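PDB 2AJR: sugar kinase, pfkB family from Thermotoga maritima, which probably transfers phosphate from ATP to a phosphorylated sugar, as a possible 1-phosphofructokinase, and binds magnesium. Local coordinates for residues E109-D112 / T117-A120; N199-D204 / E228-K233; E84-I89 / I93-V98; L15-N20 / N166-L171. One frame throughout, in Å; residues are numbered along the deposited sequence.

Interaction 1 of 4, residues E109-D112 / T117-A120; sequences EIID and TITA
Asp112 and Thr117 lie side by side near the turn of a beta hairpin, whose strands 105-112 and 117-122 run antiparallel in the small four-stranded sheet, probably the lid seen in relatives of the ribokinase clan. The case illustrates how one carboxylate can secure the end of a hairpin. Asp112 CB lies 3.1 Å from Thr117 OG1. With CG anti to the backbone N (chi1 180°), the carboxylate turns away from that hydroxyl, and Asp112 OD2 lies 4.0 Å from Thr117 OG1. A water spans this interval, giving a hydrogen bond to Asp112 OD2 at 2.8 Å and accepting one from Thr117 OG1. The same OD2 also meets Asn115 ND2 and Phe32 N, while OD1 takes Asp31 N, so several groups hold the carboxylate.

Behind these side chains, Asp112 and Thr117 form a hydrogen-bonded pair, as do Ile110 and Thr119. Ile111 and Ile118 form a non-hydrogen-bonded pair between them; their side chains point the same way, and Ile111 CG1 touches Ile118 CG2. Ile111 also comes within about 5 Å of the side chain of His267, a magnesium ligand. On the other face, Thr119 OG1 bonds Asn35 N of the second subunit, and the sheet continues into that chain at Ala120. Within the hairpin, Asp112 N meets Thr117 O at 2.8 Å, almost straight at 176° and in the carbonyl plane.

Interaction 2 of 4, residues N199-D204 / E228-K233; sequences NVVKPD and EKLAEK
Leu230 reaches from helix 220-233 to Val201 and Pro203, and these three side chains make up the whole meeting of the two segments. It is a compact example of one helix residue packing on a strand end and the loop after it: 121 Å² is buried, both sides summed, and the nearest alpha carbons, those of Val201 and Leu230, stay 7.5 Å apart.

The interactions between the segments are apolar. Val201 and Leu230 cross at about a right angle, so that Val201 CG1 lies against both the stem and one branch of the leucine, 3.9 Å from Leu230 CB and 4.0 Å from Leu230 CD1. This methyl sits between the backbone N and the carbonyl carbon of its own residue (chi1 62°), and that rotation is what turns it to the helix. Pro203 meets the leucine differently: the CG corner of its ring rests on Leu230 CD1, 3.8 Å away. One branch, CD1, thus touches both partners.

Polar groups work around this patch rather than in it. Asn199 OD1 accepts from Val179 N and its ND2 bonds Gln235 OE1, while Glu228 forms a salt bridge with Lys331; Lys202 makes a cation-pi contact with Tyr275.

Strand 200-201, helix 220-233 and strand 236-241 form a beta-alpha-beta unit of the large sheet. Here Leu230 also packs on Ser237 of the returning strand, and helix 185-193 adds Tyr192 against Val201 and Leu230, with Leu188 against Val201 and Pro203.

Interaction 3 of 4, residues E84-I89 / I93-V98; sequences EELRKI and ITTNFV
Leu86 projects from helix 76-89 toward strand 93-100 and divides its two methyls among three strand residues. CD1 meets the end of Ile93, 4.0 Å from Ile93 CD1, the two side chains crossing at about a right angle. CD2 has Thr95 CG2 at 3.9 Å and reaches the edge of the Phe97 ring, near its plane, 4.0 Å from Phe97 CE2. The leucine CG stands anti to the backbone N (chi1 -172°), a rotation that swings both methyls to the strand.

Beside this apolar row one polar pair comes close. Arg87 leaves the helix at its flank, bends at chi2, and brings its guanidinium beside Thr95, whose OG1 lies oblique to it, with Arg87 NH2 3.0 Å from Thr95 OG1. Thr95 serves two neighbours at once, its methyl lying against Leu86 and its hydroxyl beside the arginine. Replacing it with an alanine removes both branches, which would probably open a gap beside Leu86 CD2 and leave Arg87 NH2 without its neighbouring oxygen.

The helix and strand belong to a beta-alpha-beta unit, strand 68-75, helix 76-89, strand 93-100, at one margin of the ten-stranded sheet of this ribokinase-like alpha/beta fold. Their axes approach to 8.2 Å, with directions 156° apart as the chain doubles back into the sheet.

Further out, Ile55 and Ile59 of helix 53-63 pack on Leu86, and Ile55 also touches Phe97. Ala70 and Val74 of strand 68-75 lie against Phe97. On the side of the helix away from the strand, Lys88 NZ forms a salt bridge with Glu85 OE2.

Interaction 4 of 4, residues L15-N20 / N166-L171; sequences LTVTLN and NELVRL
Beside Leu19, which together with Val17 packs on Leu168, the side-chain nitrogen Asn20 ND2 is gripped by two acceptors, Pro124 O and Ser155 OG. These bonds tie down the chain one residue beyond the apolar contact, a worked example of polar groups fixing a segment whose neighbouring side chains a helix packs.

The packing itself is slight. Leu168 CD1 lies 4.4 Å from Val17 CG1 and equally 4.4 Å from Leu19 CD1, so a single methyl faces two residues that project toward the same helix. These two residues are alternate along the chain, with Thr18 between them. Leu168 CG stands anti to its carbonyl carbon (chi1 -69°) and the chain beyond is extended, which carries CD1 out from the helix toward the sheet. Even so, the nearest alpha carbons, those of Val17 and Leu168, remain 9.4 Å apart, and only 75 Å² is buried between the segments, both sides summed.

Strand 14-18 is an inner, parallel strand of the large sheet in the ribokinase-like alpha/beta fold, with strands 68-75 and 149-153 as its neighbours. Helix 164-174 follows strand 149-153 in the chain, and Leu168 rests on Ile152 of that strand as well as reaching across to strand 14-18.

Phe136 of helix 130-144 touches both Leu168 and Leu19, and Tyr140 of the same helix forms a hydrogen bond through its OH with Leu168 O. Within helix 164-174 the regular backbone bonding is intact around the leucine: Arg170 N meets Asn166 O at 2.9 Å, and Leu171 N meets Glu167 O at 2.9 Å.

Interactions 2, 3 and 4 all bring a helix against the large sheet, and each turns on one leucine among mainly apolar side chains. Interaction 4 lies nearest the chain's centre, on an inner strand; interaction 3 is at the outermost strand 93-100, where exposed Arg87 adds a polar fringe; interaction 2 sits on the far side of the centre from it. Interaction 1 belongs to the smaller sheet, its centre about 19 Å from the chain's centre, yet largely buried, partly against the second subunit, and is held by backbone hydrogen bonds and a bridging water. Strand 93-100 leads on into strand 105-112 of interaction 1, and interactions 1 and 3 are nested within the loop closed by interaction 4.

Interaction 1 of 4, residues E109-D112 / T117-A120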
loop_
_atom_site.group_PDB
_atom_site.type_symbol
_atom_site.label_atom_id
_atom_site.label_comp_id
_atom_site.label_asym_id
_atom_site.label_seq_id
_atom_site.Cartn_x
_atom_site.Cartn_y
_atom_site.Cartn_z
ATOM N N GLU A 109 1.153 -4.567 6.077
ATOM C CA GLU A 109 1.896 -5.451 6.968
ATOM C C GLU A 109 2.670 -6.447 6.111
ATOM O O GLU A 109 2.084 -7.204 5.351
ATOM C CB GLU A 109 0.957 -6.178 7.935
ATOM C CG GLU A 109 0.066 -5.255 8.812
ATOM C CD GLU A 109 -1.309 -4.975 8.192
ATOM O OE1 GLU A 109 -1.734 -5.750 7.312
ATOM O OE2 GLU A 109 -1.969 -3.989 8.575
ATOM N N ILE A 110 3.992 -6.388 6.199
ATOM C CA ILE A 110 4.874 -7.317 5.512
ATOM C C ILE A 110 5.360 -8.346 6.536
ATOM O O ILE A 110 5.943 -7.995 7.556
ATOM C CB ILE A 110 6.057 -6.570 4.865
ATOM C CG1 ILE A 110 5.526 -5.505 3.893
ATOM C CG2 ILE A 110 6.990 -7.559 4.145
ATOM C CD1 ILE A 110 6.503 -4.412 3.557
ATOM N N ILE A 111 5.077 -9.615 6.279
ATOM C CA ILE A 111 5.316 -10.674 7.259
ATOM C C ILE A 111 6.334 -11.621 6.684
ATOM O O ILE A 111 6.126 -12.156 5.599
ATOM C CB ILE A 111 4.015 -11.383 7.600
ATOM C CG1 ILE A 111 3.076 -10.381 8.308
ATOM C CG2 ILE A 111 4.272 -12.578 8.474
ATOM C CD1 ILE A 111 1.669 -10.874 8.547
ATOM N N ASP A 112 7.463 -11.761 7.385
ATOM C CA ASP A 112 8.577 -12.633 6.962
ATOM C C ASP A 112 8.621 -13.817 7.937
ATOM O O ASP A 112 9.176 -13.719 9.035
ATOM C CB ASP A 112 9.904 -11.849 6.962
ATOM C CG ASP A 112 11.111 -12.695 6.541
ATOM O OD1 ASP A 112 10.998 -13.939 6.394
ATOM O OD2 ASP A 112 12.196 -12.093 6.344
ATOM N N THR A 117 9.542 -11.736 11.294
ATOM C CA THR A 117 9.453 -10.265 11.316
ATOM C C THR A 117 8.135 -9.752 10.722
ATOM O O THR A 117 7.618 -10.329 9.777
ATOM C CB THR A 117 10.665 -9.587 10.599
ATOM O OG1 THR A 117 10.568 -9.763 9.185
ATOM C CG2 THR A 117 12.008 -10.162 11.103
ATOM N N ILE A 118 7.591 -8.708 11.346
ATOM C CA ILE A 118 6.482 -7.914 10.823
ATOM C C ILE A 118 7.045 -6.491 10.679
ATOM O O ILE A 118 7.517 -5.872 11.658
ATOM C CB ILE A 118 5.220 -7.848 11.782
ATOM C CG1 ILE A 118 4.944 -9.180 12.467
ATOM C CG2 ILE A 118 3.933 -7.466 11.026
ATOM C CD1 ILE A 118 3.660 -9.180 13.400
ATOM N N THR A 119 7.031 -5.987 9.455
ATOM C CA THR A 119 7.283 -4.586 9.187
ATOM C C THR A 119 5.901 -4.030 8.868
ATOM O O THR A 119 5.241 -4.509 7.937
ATOM C CB THR A 119 8.215 -4.446 8.010
ATOM O OG1 THR A 119 9.336 -5.293 8.232
ATOM C CG2 THR A 119 8.675 -3.017 7.829
ATOM N N ALA A 120 5.437 -3.065 9.661
ATOM C CA ALA A 120 4.057 -2.572 9.520
ATOM C C ALA A 120 4.061 -1.081 9.270
ATOM O O ALA A 120 4.863 -0.353 9.854
ATOM C CB ALA A 120 3.224 -2.907 10.754
HETATM O O HOH W 1 12.726 -9.641 7.516
#

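Interaction 2 of 4, residues N199-D204 / E228-K233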
loop_
_atom_site.group_PDB
_atom_site.type_symbol
_atom_site.label_atom_id
_atom_site.label_comp_id
_atom_site.label_asym_id
_atom_site.label_seq_id
_atom_site.Cartn_x
_atom_site.Cartn_y
_atom_site.Cartn_z
ATOM N N ASN A 199 -16.473 -1.476 31.775
ATOM C CA ASN A 199 -16.598 -2.685 32.572
ATOM C C ASN A 199 -15.354 -3.578 32.455
ATOM O O ASN A 199 -14.886 -4.135 33.462
ATOM C CB ASN A 199 -17.833 -3.451 32.141
ATOM C CG ASN A 199 -19.085 -2.667 32.379
ATOM O OD1 ASN A 199 -19.560 -1.932 31.501
ATOM N ND2 ASN A 199 -19.604 -2.764 33.594
ATOM N N VAL A 200 -14.852 -3.700 31.223
ATOM C CA VAL A 200 -13.665 -4.482 30.887
ATOM C C VAL A 200 -12.695 -3.600 30.100
ATOM O O VAL A 200 -13.049 -3.065 29.059
ATOM C CB VAL A 200 -14.011 -5.686 29.984
ATOM C CG1 VAL A 200 -12.741 -6.471 29.653
ATOM C CG2 VAL A 200 -15.056 -6.575 30.639
ATOM N N VAL A 201 -11.486 -3.436 30.612
ATOM C CA VAL A 201 -10.470 -2.631 29.939
ATOM C C VAL A 201 -9.275 -3.517 29.591
ATOM O O VAL A 201 -8.845 -4.357 30.390
ATOM C CB VAL A 201 -10.030 -1.398 30.789
ATOM C CG1 VAL A 201 -9.374 -1.819 32.144
ATOM C CG2 VAL A 201 -9.097 -0.516 29.988
ATOM N N LYS A 202 -8.772 -3.361 28.377
ATOM C CA LYS A 202 -7.562 -4.054 27.945
ATOM C C LYS A 202 -6.691 -3.023 27.237
ATOM O O LYS A 202 -6.872 -2.751 26.068
ATOM C CB LYS A 202 -7.903 -5.245 27.037
ATOM C CG LYS A 202 -6.701 -5.888 26.400
ATOM C CD LYS A 202 -6.879 -7.364 26.183
ATOM C CE LYS A 202 -5.825 -7.891 25.203
ATOM N NZ LYS A 202 -4.467 -7.747 25.756
ATOM N N PRO A 203 -5.777 -2.402 27.970
ATOM C CA PRO A 203 -5.008 -1.348 27.353
ATOM C C PRO A 203 -4.100 -1.881 26.257
ATOM O O PRO A 203 -3.585 -2.993 26.364
ATOM C CB PRO A 203 -4.170 -0.790 28.501
ATOM C CG PRO A 203 -4.747 -1.342 29.720
ATOM C CD PRO A 203 -5.391 -2.610 29.372
ATOM N N ASP A 204 -3.942 -1.079 25.213
ATOM C CA ASP A 204 -3.047 -1.375 24.127
ATOM C C ASP A 204 -1.719 -0.715 24.444
ATOM O O ASP A 204 -1.594 0.496 24.365
ATOM C CB ASP A 204 -3.603 -0.816 22.827
ATOM C CG ASP A 204 -2.674 -1.043 21.651
ATOM O OD1 ASP A 204 -1.674 -1.807 21.783
ATOM O OD2 ASP A 204 -2.968 -0.462 20.586
ATOM N N GLU A 228 -4.340 -2.992 38.867
ATOM C CA GLU A 228 -5.114 -2.739 40.096
ATOM C C GLU A 228 -5.832 -1.383 40.090
ATOM O O GLU A 228 -7.000 -1.310 40.493
ATOM C CB GLU A 228 -4.224 -2.867 41.336
ATOM C CG GLU A 228 -3.770 -4.290 41.627
ATOM C CD GLU A 228 -2.920 -4.417 42.907
ATOM O OE1 GLU A 228 -1.991 -3.601 43.129
ATOM O OE2 GLU A 228 -3.178 -5.360 43.690
ATOM N N LYS A 229 -5.142 -0.331 39.620
ATOM C CA LYS A 229 -5.734 1.016 39.459
ATOM C C LYS A 229 -6.929 1.020 38.510
ATOM O O LYS A 229 -7.952 1.655 38.773
ATOM C CB LYS A 229 -4.703 2.012 38.914
ATOM C CG LYS A 229 -3.540 2.293 39.825
ATOM C CD LYS A 229 -3.045 3.724 39.682
ATOM C CE LYS A 229 -2.075 4.111 40.804
ATOM N NZ LYS A 229 -2.206 5.557 41.120
ATOM N N LEU A 230 -6.775 0.330 37.388
ATOM C CA LEU A 230 -7.859 0.190 36.433
ATOM C C LEU A 230 -8.995 -0.617 37.029
ATOM O O LEU A 230 -10.143 -0.364 36.733
ATOM C CB LEU A 230 -7.370 -0.486 35.158
ATOM C CG LEU A 230 -6.330 0.286 34.345
ATOM C CD1 LEU A 230 -5.705 -0.636 33.313
ATOM C CD2 LEU A 230 -6.945 1.534 33.673
ATOM N N ALA A 231 -8.669 -1.589 37.871
ATOM C CA ALA A 231 -9.666 -2.460 38.488
ATOM C C ALA A 231 -10.413 -1.781 39.637
ATOM O O ALA A 231 -11.426 -2.309 40.118
ATOM C CB ALA A 231 -9.002 -3.726 38.970
ATOM N N GLU A 232 -9.911 -0.633 40.093
ATOM C CA GLU A 232 -10.654 0.189 41.053
ATOM C C GLU A 232 -11.957 0.733 40.438
ATOM O O GLU A 232 -12.999 0.769 41.089
ATOM C CB GLU A 232 -9.801 1.354 41.557
ATOM C CG GLU A 232 -8.768 0.956 42.618
ATOM C CD GLU A 232 -7.658 1.999 42.823
ATOM O OE1 GLU A 232 -7.796 3.152 42.342
ATOM O OE2 GLU A 232 -6.637 1.661 43.468
ATOM N N LYS A 233 -11.893 1.141 39.176
ATOM C CA LYS A 233 -13.018 1.799 38.534
ATOM C C LYS A 233 -13.727 0.884 37.508
ATOM O O LYS A 233 -14.903 1.083 37.211
ATOM C CB LYS A 233 -12.519 3.105 37.895
ATOM C CG LYS A 233 -11.842 4.082 38.894
ATOM C CD LYS A 233 -10.931 5.102 38.189
#

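Interaction 3 of 4, residues E84-I89 / I93-V98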
loop_
_atom_site.group_PDB
_atom_site.type_symbol
_atom_site.label_atom_id
_atom_site.label_comp_id
_atom_site.label_asym_id
_atom_site.label_seq_id
_atom_site.Cartn_x
_atom_site.Cartn_y
_atom_site.Cartn_z
ATOM N N GLU A 84 -18.065 -3.317 1.517
ATOM C CA GLU A 84 -18.547 -4.397 0.677
ATOM C C GLU A 84 -17.888 -5.698 1.063
ATOM O O GLU A 84 -18.554 -6.711 1.212
ATOM C CB GLU A 84 -18.318 -4.087 -0.795
ATOM C CG GLU A 84 -19.357 -3.126 -1.312
ATOM C CD GLU A 84 -19.309 -2.903 -2.808
ATOM O OE1 GLU A 84 -18.542 -3.618 -3.519
ATOM O OE2 GLU A 84 -20.060 -1.999 -3.262
ATOM N N GLU A 85 -16.576 -5.662 1.251
ATOM C CA GLU A 85 -15.855 -6.838 1.705
ATOM C C GLU A 85 -16.405 -7.296 3.031
ATOM O O GLU A 85 -16.611 -8.479 3.234
ATOM C CB GLU A 85 -14.347 -6.568 1.801
ATOM C CG GLU A 85 -13.650 -6.515 0.435
ATOM C CD GLU A 85 -13.927 -7.753 -0.400
ATOM O OE1 GLU A 85 -13.825 -8.871 0.153
ATOM O OE2 GLU A 85 -14.282 -7.617 -1.592
ATOM N N LEU A 86 -16.691 -6.349 3.912
ATOM C CA LEU A 86 -17.145 -6.682 5.250
ATOM C C LEU A 86 -18.470 -7.390 5.196
ATOM O O LEU A 86 -18.695 -8.346 5.913
ATOM C CB LEU A 86 -17.259 -5.409 6.100
ATOM C CG LEU A 86 -17.535 -5.535 7.593
ATOM C CD1 LEU A 86 -16.539 -6.465 8.303
ATOM C CD2 LEU A 86 -17.531 -4.158 8.210
ATOM N N ARG A 87 -19.350 -6.925 4.327
ATOM C CA ARG A 87 -20.673 -7.497 4.220
ATOM C C ARG A 87 -20.619 -8.898 3.659
ATOM O O ARG A 87 -21.470 -9.721 3.987
ATOM C CB ARG A 87 -21.556 -6.620 3.346
ATOM C CG ARG A 87 -22.037 -5.352 4.040
ATOM C CD ARG A 87 -23.485 -5.059 3.678
ATOM N NE ARG A 87 -23.895 -3.721 4.098
ATOM C CZ ARG A 87 -23.611 -2.595 3.445
ATOM N NH1 ARG A 87 -22.890 -2.613 2.325
ATOM N NH2 ARG A 87 -24.042 -1.432 3.921
ATOM N N LYS A 88 -19.628 -9.169 2.811
ATOM C CA LYS A 88 -19.451 -10.509 2.248
ATOM C C LYS A 88 -18.970 -11.517 3.285
ATOM O O LYS A 88 -19.140 -12.716 3.080
ATOM C CB LYS A 88 -18.440 -10.505 1.103
ATOM C CG LYS A 88 -18.891 -9.813 -0.180
ATOM C CD LYS A 88 -17.667 -9.553 -1.063
ATOM C CE LYS A 88 -18.009 -8.793 -2.300
ATOM N NZ LYS A 88 -16.841 -8.808 -3.213
ATOM N N ILE A 89 -18.337 -11.052 4.367
ATOM C CA ILE A 89 -17.795 -11.982 5.361
ATOM C C ILE A 89 -18.904 -12.727 6.105
ATOM O O ILE A 89 -18.760 -13.918 6.352
ATOM C CB ILE A 89 -16.870 -11.298 6.368
ATOM C CG1 ILE A 89 -15.640 -10.753 5.649
ATOM C CG2 ILE A 89 -16.432 -12.279 7.469
ATOM C CD1 ILE A 89 -14.598 -10.187 6.552
ATOM N N ILE A 93 -23.006 -9.587 10.485
ATOM C CA ILE A 93 -22.513 -8.233 10.707
ATOM C C ILE A 93 -23.404 -7.268 9.961
ATOM O O ILE A 93 -23.600 -7.432 8.769
ATOM C CB ILE A 93 -21.087 -8.056 10.187
ATOM C CG1 ILE A 93 -20.172 -9.133 10.763
ATOM C CG2 ILE A 93 -20.530 -6.674 10.566
ATOM C CD1 ILE A 93 -18.802 -9.122 10.163
ATOM N N THR A 94 -23.964 -6.292 10.673
ATOM C CA THR A 94 -24.650 -5.152 10.070
ATOM C C THR A 94 -23.729 -3.947 10.180
ATOM O O THR A 94 -23.133 -3.709 11.227
ATOM C CB THR A 94 -25.976 -4.803 10.794
ATOM O OG1 THR A 94 -26.789 -5.970 10.903
ATOM C CG2 THR A 94 -26.770 -3.709 10.025
ATOM N N THR A 95 -23.604 -3.186 9.100
ATOM C CA THR A 95 -22.773 -1.999 9.111
ATOM C C THR A 95 -23.647 -0.777 9.347
ATOM O O THR A 95 -24.806 -0.746 8.929
ATOM C CB THR A 95 -22.009 -1.858 7.798
ATOM O OG1 THR A 95 -22.922 -1.582 6.735
ATOM C CG2 THR A 95 -21.208 -3.153 7.503
ATOM N N ASN A 96 -23.093 0.215 10.035
ATOM C CA ASN A 96 -23.792 1.475 10.260
ATOM C C ASN A 96 -22.769 2.609 10.402
ATOM O O ASN A 96 -22.597 3.196 11.471
ATOM C CB ASN A 96 -24.676 1.351 11.502
ATOM C CG ASN A 96 -25.527 2.576 11.738
ATOM O OD1 ASN A 96 -25.942 3.258 10.796
ATOM N ND2 ASN A 96 -25.777 2.879 13.002
ATOM N N PHE A 97 -22.067 2.873 9.318
ATOM C CA PHE A 97 -20.924 3.765 9.323
ATOM C C PHE A 97 -21.317 5.145 8.830
ATOM O O PHE A 97 -22.059 5.256 7.876
ATOM C CB PHE A 97 -19.856 3.243 8.359
ATOM C CG PHE A 97 -19.176 2.003 8.816
ATOM C CD1 PHE A 97 -18.323 2.034 9.900
ATOM C CD2 PHE A 97 -19.350 0.814 8.146
ATOM C CE1 PHE A 97 -17.683 0.885 10.339
ATOM C CE2 PHE A 97 -18.702 -0.340 8.572
ATOM C CZ PHE A 97 -17.868 -0.298 9.674
ATOM N N VAL A 98 -20.773 6.194 9.424
ATOM C CA VAL A 98 -20.931 7.527 8.869
ATOM C C VAL A 98 -19.899 7.701 7.760
ATOM O O VAL A 98 -18.694 7.509 7.984
ATOM C CB VAL A 98 -20.712 8.591 9.936
ATOM C CG1 VAL A 98 -20.521 9.962 9.299
ATOM C CG2 VAL A 98 -21.866 8.569 10.901
#

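Interaction 4 of 4, residues L15-N20 / N166-L171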
loop_
_atom_site.group_PDB
_atom_site.type_symbol
_atom_site.label_atom_id
_atom_site.label_comp_id
_atom_site.label_asym_id
_atom_site.label_seq_id
_atom_site.Cartn_x
_atom_site.Cartn_y
_atom_site.Cartn_z
ATOM N N LEU A 15 -22.483 -4.130 19.731
ATOM C CA LEU A 15 -22.090 -2.966 18.929
ATOM C C LEU A 15 -20.574 -2.803 18.984
ATOM O O LEU A 15 -20.025 -2.683 20.081
ATOM C CB LEU A 15 -22.739 -1.694 19.483
ATOM C CG LEU A 15 -22.247 -0.327 18.966
ATOM C CD1 LEU A 15 -22.527 -0.190 17.470
ATOM C CD2 LEU A 15 -22.859 0.830 19.747
ATOM N N THR A 16 -19.910 -2.781 17.825
ATOM C CA THR A 16 -18.480 -2.489 17.769
ATOM C C THR A 16 -18.278 -1.110 17.140
ATOM O O THR A 16 -18.889 -0.780 16.114
ATOM C CB THR A 16 -17.660 -3.547 16.980
ATOM O OG1 THR A 16 -17.963 -3.478 15.577
ATOM C CG2 THR A 16 -17.949 -4.937 17.482
ATOM N N VAL A 17 -17.419 -0.313 17.776
ATOM C CA VAL A 17 -17.096 1.020 17.315
ATOM C C VAL A 17 -15.650 1.024 16.871
ATOM O O VAL A 17 -14.773 0.662 17.635
ATOM C CB VAL A 17 -17.241 2.021 18.445
ATOM C CG1 VAL A 17 -16.654 3.396 18.035
ATOM C CG2 VAL A 17 -18.709 2.105 18.875
ATOM N N THR A 18 -15.412 1.439 15.637
ATOM C CA THR A 18 -14.066 1.527 15.069
ATOM C C THR A 18 -13.972 2.890 14.409
ATOM O O THR A 18 -14.325 3.057 13.249
ATOM C CB THR A 18 -13.841 0.433 14.000
ATOM O OG1 THR A 18 -14.152 -0.851 14.556
ATOM C CG2 THR A 18 -12.418 0.465 13.479
ATOM N N LEU A 19 -13.531 3.886 15.154
ATOM C CA LEU A 19 -13.528 5.233 14.638
ATOM C C LEU A 19 -12.543 5.388 13.498
ATOM O O LEU A 19 -12.717 6.274 12.653
ATOM C CB LEU A 19 -13.255 6.239 15.754
ATOM C CG LEU A 19 -14.358 6.303 16.816
ATOM C CD1 LEU A 19 -14.200 7.545 17.676
ATOM C CD2 LEU A 19 -15.750 6.273 16.186
ATOM N N ASN A 20 -11.531 4.522 13.463
ATOM C CA ASN A 20 -10.476 4.579 12.449
ATOM C C ASN A 20 -10.263 3.220 11.756
ATOM O O ASN A 20 -9.237 2.581 11.930
ATOM C CB ASN A 20 -9.184 5.070 13.106
ATOM C CG ASN A 20 -8.194 5.690 12.100
ATOM O OD1 ASN A 20 -8.503 5.859 10.922
ATOM N ND2 ASN A 20 -6.988 6.030 12.583
ATOM N N ASN A 166 -14.508 9.156 26.046
ATOM C CA ASN A 166 -15.154 9.331 27.318
ATOM C C ASN A 166 -16.660 9.427 27.081
ATOM O O ASN A 166 -17.430 8.749 27.743
ATOM C CB ASN A 166 -14.610 10.576 28.025
ATOM C CG ASN A 166 -15.092 10.692 29.435
ATOM O OD1 ASN A 166 -16.270 10.936 29.683
ATOM N ND2 ASN A 166 -14.184 10.504 30.381
ATOM N N GLU A 167 -17.079 10.237 26.112
ATOM C CA GLU A 167 -18.511 10.429 25.888
ATOM C C GLU A 167 -19.146 9.101 25.504
ATOM O O GLU A 167 -20.247 8.804 25.936
ATOM C CB GLU A 167 -18.798 11.507 24.830
ATOM C CG GLU A 167 -20.234 12.054 24.847
ATOM N N LEU A 168 -18.436 8.297 24.723
ATOM C CA LEU A 168 -18.975 7.025 24.236
ATOM C C LEU A 168 -19.205 6.024 25.351
ATOM O O LEU A 168 -20.207 5.303 25.343
ATOM C CB LEU A 168 -18.039 6.400 23.199
ATOM C CG LEU A 168 -17.994 7.170 21.881
ATOM C CD1 LEU A 168 -16.922 6.603 20.971
ATOM C CD2 LEU A 168 -19.359 7.163 21.212
ATOM N N VAL A 169 -18.261 5.961 26.287
ATOM C CA VAL A 169 -18.386 5.085 27.453
ATOM C C VAL A 169 -19.522 5.583 28.335
ATOM O O VAL A 169 -20.309 4.799 28.874
ATOM C CB VAL A 169 -17.074 5.053 28.273
ATOM C CG1 VAL A 169 -17.291 4.401 29.637
ATOM C CG2 VAL A 169 -15.961 4.347 27.489
ATOM N N ARG A 170 -19.601 6.901 28.463
ATOM C CA ARG A 170 -20.553 7.527 29.355
ATOM C C ARG A 170 -21.976 7.263 28.881
ATOM O O ARG A 170 -22.828 6.818 29.644
ATOM C CB ARG A 170 -20.276 9.031 29.437
ATOM C CG ARG A 170 -20.817 9.695 30.702
ATOM C CD ARG A 170 -21.060 11.176 30.465
ATOM N NE ARG A 170 -22.157 11.358 29.516
ATOM C CZ ARG A 170 -22.456 12.497 28.899
ATOM N NH1 ARG A 170 -21.743 13.598 29.116
ATOM N NH2 ARG A 170 -23.481 12.535 28.056
ATOM N N LEU A 171 -22.222 7.542 27.609
ATOM C CA LEU A 171 -23.518 7.285 27.010
ATOM C C LEU A 171 -23.918 5.816 27.173
ATOM O O LEU A 171 -25.050 5.523 27.566
ATOM C CB LEU A 171 -23.485 7.666 25.534
ATOM C CG LEU A 171 -23.376 9.167 25.249
ATOM C CD1 LEU A 171 -22.804 9.423 23.851
ATOM C CD2 LEU A 171 -24.735 9.812 25.408
#